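Local structure of LacI family sugar-binding transcriptional regulator (Enterococcus faecalis V583, 4RK0) at residues Leu42-Ala45 / Asp46-Val49; Arg62-Asp65 / Gly66-Ile69; Asn76-Ile79 / Asn80-Leu83; Ala241-Leu244 / Leu245-Ile248. The protein probably regulates transcription as a DNA-binding LacI-family factor, and holds ribose in the sugar pocket of its periplasmic-binding-protein-like core. All coordinates share one frame; numbering follows the deposited sequence. Where two conformers were deposited one is given.

Interaction 1 (Leu42-Ala45 / Asp46-Val49); sequences LCNA and DQDV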
loop_
_atom_site.group_PDB
_atom_site.type_symbol
_atom_site.label_atom_id
_atom_site.label_comp_id
_atom_site.label_asym_id
_atom_site.label_seq_id
_atom_site.Cartn_x
_atom_site.Cartn_y
_atom_site.Cartn_z
ATOM N N LEU A 42 -5.441 -14.422 -0.354
ATOM C CA LEU A 42 -5.258 -13.197 -1.096
ATOM C C LEU A 42 -4.921 -13.487 -2.541
ATOM O O LEU A 42 -3.959 -14.194 -2.833
ATOM C CB LEU A 42 -4.148 -12.358 -0.481
ATOM C CG LEU A 42 -3.914 -11.051 -1.237
ATOM C CD1 LEU A 42 -5.045 -10.072 -1.037
ATOM C CD2 LEU A 42 -2.590 -10.472 -0.785
ATOM N N CYS A 43 -5.674 -12.858 -3.424
ATOM C CA CYS A 43 -5.437 -12.959 -4.846
ATOM C C CYS A 43 -5.516 -11.572 -5.481
ATOM O O CYS A 43 -6.583 -11.065 -5.785
ATOM C CB CYS A 43 -6.485 -13.851 -5.474
ATOM S SG CYS A 43 -6.322 -14.049 -7.294
ATOM N N ASN A 44 -4.368 -10.959 -5.705
ATOM C CA ASN A 44 -4.381 -9.710 -6.437
ATOM C C ASN A 44 -4.054 -10.004 -7.882
ATOM O O ASN A 44 -3.052 -10.661 -8.207
ATOM C CB ASN A 44 -3.448 -8.651 -5.838
ATOM C CG ASN A 44 -2.132 -9.215 -5.413
ATOM O OD1 ASN A 44 -2.079 -10.038 -4.495
ATOM N ND2 ASN A 44 -1.054 -8.777 -6.059
ATOM N N ALA A 45 -4.920 -9.506 -8.745
ATOM C CA ALA A 45 -4.923 -9.918 -10.133
ATOM C C ALA A 45 -3.675 -9.466 -10.894
ATOM O O ALA A 45 -3.235 -10.149 -11.823
ATOM C CB ALA A 45 -6.174 -9.396 -10.804
ATOM N N ASP A 46 -3.085 -8.341 -10.485
ATOM C CA ASP A 46 -1.911 -7.782 -11.181
ATOM C C ASP A 46 -0.714 -8.735 -11.183
ATOM O O ASP A 46 0.109 -8.694 -12.107
ATOM C CB ASP A 46 -1.496 -6.425 -10.579
ATOM C CG ASP A 46 -0.894 -6.567 -9.194
ATOM O OD1 ASP A 46 -1.573 -7.102 -8.304
ATOM O OD2 ASP A 46 0.260 -6.162 -8.984
ATOM N N GLN A 47 -0.607 -9.605 -10.182
ATOM C CA GLN A 47 0.511 -10.555 -10.120
ATOM C C GLN A 47 0.256 -11.879 -10.827
ATOM O O GLN A 47 1.120 -12.763 -10.783
ATOM C CB GLN A 47 0.977 -10.799 -8.663
ATOM C CG GLN A 47 1.910 -9.733 -8.150
ATOM C CD GLN A 47 3.110 -9.569 -9.060
ATOM O OE1 GLN A 47 3.168 -8.628 -9.841
ATOM N NE2 GLN A 47 4.040 -10.514 -9.003
ATOM N N ASP A 48 -0.924 -12.021 -11.425
ATOM C CA ASP A 48 -1.223 -13.119 -12.357
ATOM C C ASP A 48 -0.861 -12.595 -13.742
ATOM O O ASP A 48 -1.646 -11.878 -14.393
ATOM C CB ASP A 48 -2.703 -13.527 -12.289
ATOM C CG ASP A 48 -3.030 -14.711 -13.216
ATOM O OD1 ASP A 48 -2.146 -15.165 -13.964
ATOM O OD2 ASP A 48 -4.166 -15.202 -13.186
ATOM N N VAL A 49 0.377 -12.907 -14.145
ATOM C CA VAL A 49 0.953 -12.346 -15.385
ATOM C C VAL A 49 0.601 -13.139 -16.636
ATOM O O VAL A 49 0.906 -12.708 -17.754
ATOM C CB VAL A 49 2.493 -12.216 -15.304
ATOM C CG1 VAL A 49 2.873 -11.175 -14.257
ATOM C CG2 VAL A 49 3.160 -13.556 -14.997
#
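Asn44 and Asp46 meet where the chain leaves strand 39-44, an outermost strand of this chain's sheet, in a 3-10 turn at the interface with the second subunit. The side-chain amide gives an N-H from ND2 to Asp46 OD1 at 2.8 Å, nearly straight at 169°. The acceptor lies almost in the plane of the amide, while the donor comes to the syn side of OD1, somewhat out of the carboxylate plane. Both residues hold CG between their own backbone N and carbonyl carbon (chi1 42° for Asn44, 70° for Asp46), which folds the two short chains in toward one another over the turn. The ends are also tied to the partner chain: ND2 gives a second bond to Glu30 of the second subunit, and Asp46 OD2 makes a salt bridge with Arg27 there, so the small bridge is set between charged groups of the dimer interface.

Gln47 runs alongside Asn44 in the same direction, its CG 3.8 Å from Asn44 ND2. Beneath these side chains the backbone closes: Asp48 N bonds to Ala45 O at 3.0 Å, whereas Gln47 N reaches Asn44 O only weakly at 3.3 Å. Asp48 packs CB 3.5 Å from Ala45 O and turns its carboxylate away, OD1 to the hydroxyl of Thr50 and OD2 to the amide of Leu56. The result is a strand-to-helix connection of a Rossmann-like beta-alpha unit, tightened by a 3-10 turn between strand 39-44 and helix 54-59.

Interaction 2 (Arg62-Asp65 / Gly66-Ile69); sequences RSVD and GFVI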
loop_
_atom_site.group_PDB
_atom_site.type_symbol
_atom_site.label_atom_id
_atom_site.label_comp_id
_atom_site.label_asym_id
_atom_site.label_seq_id
_atom_site.Cartn_x
_atom_site.Cartn_y
_atom_site.Cartn_z
ATOM N N ARG A 62 -11.392 -23.256 -6.237
ATOM C CA ARG A 62 -11.057 -23.877 -4.959
ATOM C C ARG A 62 -12.303 -23.928 -4.106
ATOM O O ARG A 62 -13.192 -23.070 -4.243
ATOM C CB ARG A 62 -10.035 -23.065 -4.173
ATOM C CG ARG A 62 -8.748 -22.739 -4.894
ATOM C CD ARG A 62 -8.066 -23.921 -5.556
ATOM N NE ARG A 62 -6.907 -23.385 -6.258
ATOM C CZ ARG A 62 -5.635 -23.534 -5.894
ATOM N NH1 ARG A 62 -4.698 -22.945 -6.607
ATOM N NH2 ARG A 62 -5.289 -24.269 -4.839
ATOM N N SER A 63 -12.338 -24.895 -3.191
ATOM C CA SER A 63 -13.489 -25.059 -2.302
ATOM C C SER A 63 -13.297 -24.278 -0.984
ATOM O O SER A 63 -12.973 -24.835 0.071
ATOM C CB SER A 63 -13.770 -26.547 -2.061
ATOM O OG SER A 63 -15.168 -26.779 -2.019
ATOM N N VAL A 64 -13.501 -22.967 -1.077
ATOM C CA VAL A 64 -13.443 -22.075 0.082
ATOM C C VAL A 64 -14.853 -21.797 0.534
ATOM O O VAL A 64 -15.825 -22.059 -0.184
ATOM C CB VAL A 64 -12.734 -20.712 -0.200
ATOM C CG1 VAL A 64 -11.276 -20.922 -0.541
ATOM C CG2 VAL A 64 -13.448 -19.927 -1.293
ATOM N N ASP A 65 -14.957 -21.221 1.727
ATOM C CA ASP A 65 -16.239 -20.922 2.309
ATOM C C ASP A 65 -16.893 -19.717 1.663
ATOM O O ASP A 65 -18.116 -19.592 1.668
ATOM C CB ASP A 65 -16.083 -20.746 3.818
ATOM C CG ASP A 65 -15.570 -22.001 4.480
ATOM O OD1 ASP A 65 -16.106 -23.088 4.182
ATOM O OD2 ASP A 65 -14.612 -21.914 5.268
ATOM N N GLY A 66 -16.106 -18.830 1.055
ATOM C CA GLY A 66 -16.720 -17.688 0.384
ATOM C C GLY A 66 -15.695 -16.799 -0.310
ATOM O O GLY A 66 -14.509 -16.899 -0.021
ATOM N N PHE A 67 -16.177 -16.001 -1.251
ATOM C CA PHE A 67 -15.327 -15.129 -2.086
ATOM C C PHE A 67 -15.779 -13.680 -2.051
ATOM O O PHE A 67 -16.953 -13.380 -2.209
ATOM C CB PHE A 67 -15.347 -15.553 -3.583
ATOM C CG PHE A 67 -14.432 -16.697 -3.914
ATOM C CD1 PHE A 67 -13.069 -16.492 -4.028
ATOM C CD2 PHE A 67 -14.934 -17.980 -4.139
ATOM C CE1 PHE A 67 -12.213 -17.547 -4.343
ATOM C CE2 PHE A 67 -14.083 -19.036 -4.448
ATOM C CZ PHE A 67 -12.724 -18.820 -4.547
ATOM N N VAL A 68 -14.818 -12.772 -1.881
ATOM C CA VAL A 68 -15.056 -11.348 -2.135
ATOM C C VAL A 68 -14.403 -11.035 -3.497
ATOM O O VAL A 68 -13.212 -11.282 -3.644
ATOM C CB VAL A 68 -14.345 -10.471 -1.064
ATOM C CG1 VAL A 68 -14.594 -9.002 -1.338
ATOM C CG2 VAL A 68 -14.817 -10.851 0.339
ATOM N N ILE A 69 -15.169 -10.466 -4.415
ATOM C CA ILE A 69 -14.744 -10.250 -5.810
ATOM C C ILE A 69 -14.829 -8.767 -6.146
ATOM O O ILE A 69 -15.886 -8.193 -6.292
ATOM C CB ILE A 69 -15.526 -11.130 -6.844
ATOM C CG1 ILE A 69 -15.387 -12.613 -6.472
ATOM C CG2 ILE A 69 -14.969 -10.861 -8.246
ATOM C CD1 ILE A 69 -16.354 -13.563 -7.148
#
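The carbonyl oxygen of Arg62 has two neighbours: Val64 N gives it a weak bond of 3.2 Å, and the rim of the Phe67 ring lies beside it, CE2 being 4.1 Å from Arg62 O. The oxygen sits near the plane of the ring, at its edge. The weak bond spans an inverse gamma turn centred on Ser63, and that turn brings Val64 back over the aromatic side chain. One methyl does the work. Val64 CG2 stands above the ring face in a CH-pi contact, 3.7 Å from the centroid of Phe67 and 25° off the ring normal, displaced toward the rim so that CE2 is closest at 3.3 Å. With CG1 anti to the carbonyl carbon (chi1 -64°), CG2 is left between the backbone N and the carbonyl carbon, pointing at the ring; it also passes 3.5 Å from Gly66 O.

All this happens where the chain enters strand 66-69, an inner strand of the parallel part of the sheet in a Rossmann-like fold, with strands 9-14 and 90-93 as its neighbours. Phe67 leans out from the sheet, and on the side of its plane away from Val64 it meets Leu83 of helix 76-86. The polar groups of the loop turn outward from the ring: Asp65 OD2 takes the amide of Thr9 and, weakly, the hydroxyl of Ser7, while the bent side chain of Arg62 carries NE back to Glu58 O and reaches, through NH1, a weak bond to Asn37 O of the second subunit.

Interaction 3 (Asn76-Ile79 / Asn80-Leu83); sequences NQTI and NETL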
loop_
_atom_site.group_PDB
_atom_site.type_symbol
_atom_site.label_atom_id
_atom_site.label_comp_id
_atom_site.label_asym_id
_atom_site.label_seq_id
_atom_site.Cartn_x
_atom_site.Cartn_y
_atom_site.Cartn_z
ATOM N N ASN A 76 -18.922 -13.085 -15.120
ATOM C CA ASN A 76 -20.243 -13.578 -14.744
ATOM C C ASN A 76 -20.453 -15.022 -15.176
ATOM O O ASN A 76 -21.017 -15.800 -14.420
ATOM C CB ASN A 76 -21.345 -12.669 -15.303
ATOM C CG ASN A 76 -21.368 -11.300 -14.637
ATOM O OD1 ASN A 76 -20.863 -11.138 -13.527
ATOM N ND2 ASN A 76 -21.949 -10.308 -15.312
ATOM N N GLN A 77 -19.959 -15.394 -16.357
ATOM C CA GLN A 77 -20.035 -16.782 -16.810
ATOM C C GLN A 77 -19.238 -17.675 -15.872
ATOM O O GLN A 77 -19.725 -18.693 -15.419
ATOM C CB GLN A 77 -19.517 -16.923 -18.243
ATOM C CG GLN A 77 -19.417 -18.360 -18.739
ATOM C CD GLN A 77 -19.425 -18.447 -20.250
ATOM O OE1 GLN A 77 -20.289 -17.865 -20.910
ATOM N NE2 GLN A 77 -18.465 -19.177 -20.810
ATOM N N THR A 78 -18.003 -17.283 -15.565
ATOM C CA THR A 78 -17.199 -18.075 -14.620
ATOM C C THR A 78 -17.903 -18.236 -13.272
ATOM O O THR A 78 -17.855 -19.295 -12.656
ATOM C CB THR A 78 -15.813 -17.446 -14.380
ATOM O OG1 THR A 78 -15.058 -17.508 -15.593
ATOM C CG2 THR A 78 -15.048 -18.185 -13.283
ATOM N N ILE A 79 -18.533 -17.166 -12.805
ATOM C CA ILE A 79 -19.161 -17.189 -11.496
ATOM C C ILE A 79 -20.326 -18.204 -11.475
ATOM O O ILE A 79 -20.446 -19.028 -10.556
ATOM C CB ILE A 79 -19.610 -15.765 -11.102
ATOM C CG1 ILE A 79 -18.381 -14.967 -10.635
ATOM C CG2 ILE A 79 -20.673 -15.802 -10.014
ATOM C CD1 ILE A 79 -18.637 -13.481 -10.465
ATOM N N ASN A 80 -21.152 -18.151 -12.508
ATOM C CA ASN A 80 -22.266 -19.086 -12.658
ATOM C C ASN A 80 -21.843 -20.554 -12.681
ATOM O O ASN A 80 -22.420 -21.372 -11.969
ATOM C CB ASN A 80 -23.060 -18.747 -13.915
ATOM C CG ASN A 80 -23.640 -17.346 -13.877
ATOM O OD1 ASN A 80 -23.575 -16.646 -12.856
ATOM N ND2 ASN A 80 -24.195 -16.921 -14.996
ATOM N N GLU A 81 -20.820 -20.879 -13.460
ATOM C CA GLU A 81 -20.367 -22.256 -13.599
ATOM C C GLU A 81 -19.554 -22.808 -12.418
ATOM O O GLU A 81 -19.411 -24.023 -12.283
ATOM C CB GLU A 81 -19.608 -22.437 -14.924
ATOM C CG GLU A 81 -18.186 -21.900 -14.952
ATOM C CD GLU A 81 -17.592 -21.842 -16.354
ATOM O OE1 GLU A 81 -18.350 -21.945 -17.347
ATOM O OE2 GLU A 81 -16.355 -21.686 -16.464
ATOM N N THR A 82 -19.025 -21.935 -11.559
ATOM C CA THR A 82 -18.217 -22.379 -10.438
ATOM C C THR A 82 -18.954 -22.172 -9.118
ATOM O O THR A 82 -19.284 -23.134 -8.426
ATOM C CB THR A 82 -16.871 -21.628 -10.399
ATOM O OG1 THR A 82 -17.119 -20.217 -10.395
ATOM C CG2 THR A 82 -16.020 -21.972 -11.620
ATOM N N LEU A 83 -19.215 -20.916 -8.775
ATOM C CA LEU A 83 -19.714 -20.591 -7.453
ATOM C C LEU A 83 -21.234 -20.785 -7.322
ATOM O O LEU A 83 -21.685 -21.318 -6.318
ATOM C CB LEU A 83 -19.346 -19.148 -7.082
ATOM C CG LEU A 83 -17.879 -18.716 -7.201
ATOM C CD1 LEU A 83 -17.755 -17.307 -6.631
ATOM C CD2 LEU A 83 -16.933 -19.657 -6.463
#
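Asn80 lays one face of its side-chain amide against the carbonyl oxygen of Asn76, one turn earlier in helix 76-86, the helix of a beta-alpha-beta crossover between strands 66-69 and 90-93. Asn76 O stands over the amide carbon, 3.1 Å from Asn80 CG, and ND2 is badly angled for a bond to it. Asn80 OD1 instead accepts from Arg84 NH1, which holds the amide's rotation. The other flat pair, the Gln77 amide and the Glu81 carboxylate, is turned 43° apart; of the Gln77 side chain, the aliphatic CG comes nearest, 4.0 Å from Glu81 OE1. The carboxylate is drawn to Arg61, with OE2 in a salt bridge to NH1.

Ile79 and Leu83 point to the sheet, packing on Phe90. Ordinary i to i+4 bonds run from Asn80 N to Asn76 O (3.0 Å) and from Glu81 N to Gln77 O (3.1 Å). From there the helix widens into a pi-type turn at 80-83: Thr82 N is held only weakly, by Thr78 O and Ile79 O, and Leu83 N meets Ile79 O at an N-H angle of 131°. The hydroxyl of Thr82 adds a bond to one of these same carbonyls. Set between backbone N and carbonyl carbon (chi1 55°), it folds back along the helix, and OG1 donates to Thr78 O at 2.6 Å.

Interaction 4 (Ala241-Leu244 / Leu245-Ile248); sequences ATLL and LERI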
loop_
_atom_site.group_PDB
_atom_site.type_symbol
_atom_site.label_atom_id
_atom_site.label_comp_id
_atom_site.label_asym_id
_atom_site.label_seq_id
_atom_site.Cartn_x
_atom_site.Cartn_y
_atom_site.Cartn_z
ATOM N N ALA A 241 -17.245 -7.844 4.136
ATOM C CA ALA A 241 -16.972 -9.085 4.870
ATOM C C ALA A 241 -18.177 -9.462 5.713
ATOM O O ALA A 241 -18.505 -10.642 5.853
ATOM C CB ALA A 241 -15.751 -8.931 5.764
ATOM N N THR A 242 -18.829 -8.457 6.273
ATOM C CA THR A 242 -19.906 -8.717 7.233
ATOM C C THR A 242 -21.024 -9.372 6.483
ATOM O O THR A 242 -21.549 -10.390 6.916
ATOM C CB THR A 242 -20.368 -7.436 7.935
ATOM O OG1 THR A 242 -19.268 -6.925 8.718
ATOM C CG2 THR A 242 -21.539 -7.713 8.893
ATOM N N LEU A 243 -21.382 -8.792 5.345
ATOM C CA LEU A 243 -22.436 -9.359 4.514
ATOM C C LEU A 243 -22.109 -10.729 3.994
ATOM O O LEU A 243 -22.993 -11.574 3.911
ATOM C CB LEU A 243 -22.789 -8.426 3.379
ATOM C CG LEU A 243 -23.582 -7.182 3.751
ATOM C CD1 LEU A 243 -23.920 -6.462 2.478
ATOM C CD2 LEU A 243 -24.852 -7.506 4.525
ATOM N N LEU A 244 -20.840 -11.000 3.695
ATOM C CA LEU A 244 -20.483 -12.324 3.197
ATOM C C LEU A 244 -20.583 -13.344 4.303
ATOM O O LEU A 244 -21.096 -14.431 4.097
ATOM C CB LEU A 244 -19.075 -12.352 2.585
ATOM C CG LEU A 244 -18.562 -13.697 2.065
ATOM C CD1 LEU A 244 -19.456 -14.247 0.955
ATOM C CD2 LEU A 244 -17.139 -13.517 1.541
ATOM N N LEU A 245 -20.076 -13.013 5.480
ATOM C CA LEU A 245 -20.167 -13.964 6.595
ATOM C C LEU A 245 -21.619 -14.251 6.993
ATOM O O LEU A 245 -21.926 -15.353 7.492
ATOM C CB LEU A 245 -19.356 -13.465 7.786
ATOM C CG LEU A 245 -17.840 -13.687 7.664
ATOM C CD1 LEU A 245 -17.149 -13.139 8.904
ATOM C CD2 LEU A 245 -17.489 -15.154 7.483
ATOM N N GLU A 246 -22.506 -13.289 6.738
ATOM C CA GLU A 246 -23.929 -13.488 6.982
ATOM C C GLU A 246 -24.514 -14.529 6.054
ATOM O O GLU A 246 -25.396 -15.273 6.460
ATOM C CB GLU A 246 -24.714 -12.198 6.787
ATOM C CG GLU A 246 -24.836 -11.316 8.021
ATOM C CD GLU A 246 -25.455 -9.951 7.721
ATOM O OE1 GLU A 246 -25.982 -9.734 6.605
ATOM O OE2 GLU A 246 -25.396 -9.074 8.603
ATOM N N ARG A 247 -24.057 -14.568 4.803
ATOM C CA ARG A 247 -24.558 -15.567 3.866
ATOM C C ARG A 247 -23.955 -16.932 4.203
ATOM O O ARG A 247 -24.613 -17.955 4.123
ATOM C CB ARG A 247 -24.302 -15.136 2.419
ATOM C CG ARG A 247 -24.840 -16.117 1.392
ATOM C CD ARG A 247 -24.860 -15.495 -0.016
ATOM N NE ARG A 247 -25.670 -14.268 -0.078
ATOM C CZ ARG A 247 -27.002 -14.222 -0.109
ATOM N NH1 ARG A 247 -27.717 -15.345 -0.065
ATOM N NH2 ARG A 247 -27.633 -13.054 -0.166
ATOM N N ILE A 248 -22.710 -16.944 4.617
ATOM C CA ILE A 248 -22.064 -18.191 4.989
ATOM C C ILE A 248 -22.865 -18.824 6.124
ATOM O O ILE A 248 -23.050 -20.021 6.142
ATOM C CB ILE A 248 -20.579 -17.988 5.349
ATOM C CG1 ILE A 248 -19.770 -17.789 4.062
ATOM C CG2 ILE A 248 -20.027 -19.178 6.113
ATOM C CD1 ILE A 248 -18.368 -17.290 4.293
#
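Backbone bonds carry most of the contact between Ala241-Leu244 and Leu245-Ile248, two successive turns of helix 233-249, which packs on the sheet of a Rossmann-like alpha/beta fold. Leu245 N reaches Ala241 O at 2.9 Å and 169°, and Ile248 N reaches Leu244 O at 3.0 Å. Between them Glu246 N bonds to Thr242 O at 3.1 Å, while Arg247 N is shared by two weak bonds, to Leu243 O and Leu244 O.

The apolar contact is a light one: Leu244 CG lies 4.2 Å from Ile248 CD1, and both side chains rest on Ile10 of strand 9-14. Leu245 points to the neighbouring helix 20-35, where Val32 and Leu33 receive it.

Among the polar side chains, Arg247 runs away from the helix to Lys253 O and to a salt bridge with Asp103, and Thr242 OG1 bonds back to Gln238 O. Glu246 stays on the helix surface, where its OE1 makes a long, weak ion pair with Lys253 NZ. Its first torsion (chi1 -89°) sends the extended chain back over the preceding turn, and there OE1 also meets a methyl, Leu243 CD2, at 3.3 Å.

In the fold
The four contacts follow one another along the chain; none nests in or crosses another, and each spans one unbroken run of eight residues. Interaction 1 closes the turn leaving strand 39-44, at the dimer interface, and stands apart from the rest. After helix 54-59, interaction 2 shapes the loop that enters strand 66-69, and it touches both later contacts. On one side of the sheet the helix of interaction 3 packs on that strand, Ile69 CD1 lying 4.0 Å from Ile79 CD1. Later in the chain, the helix of interaction 4 meets the same strand, with Val68 CG2 3.7 Å from Leu244 CD2. Strand 66-69 thus joins two helices whose contacts are about 8 Å apart at their nearest atoms.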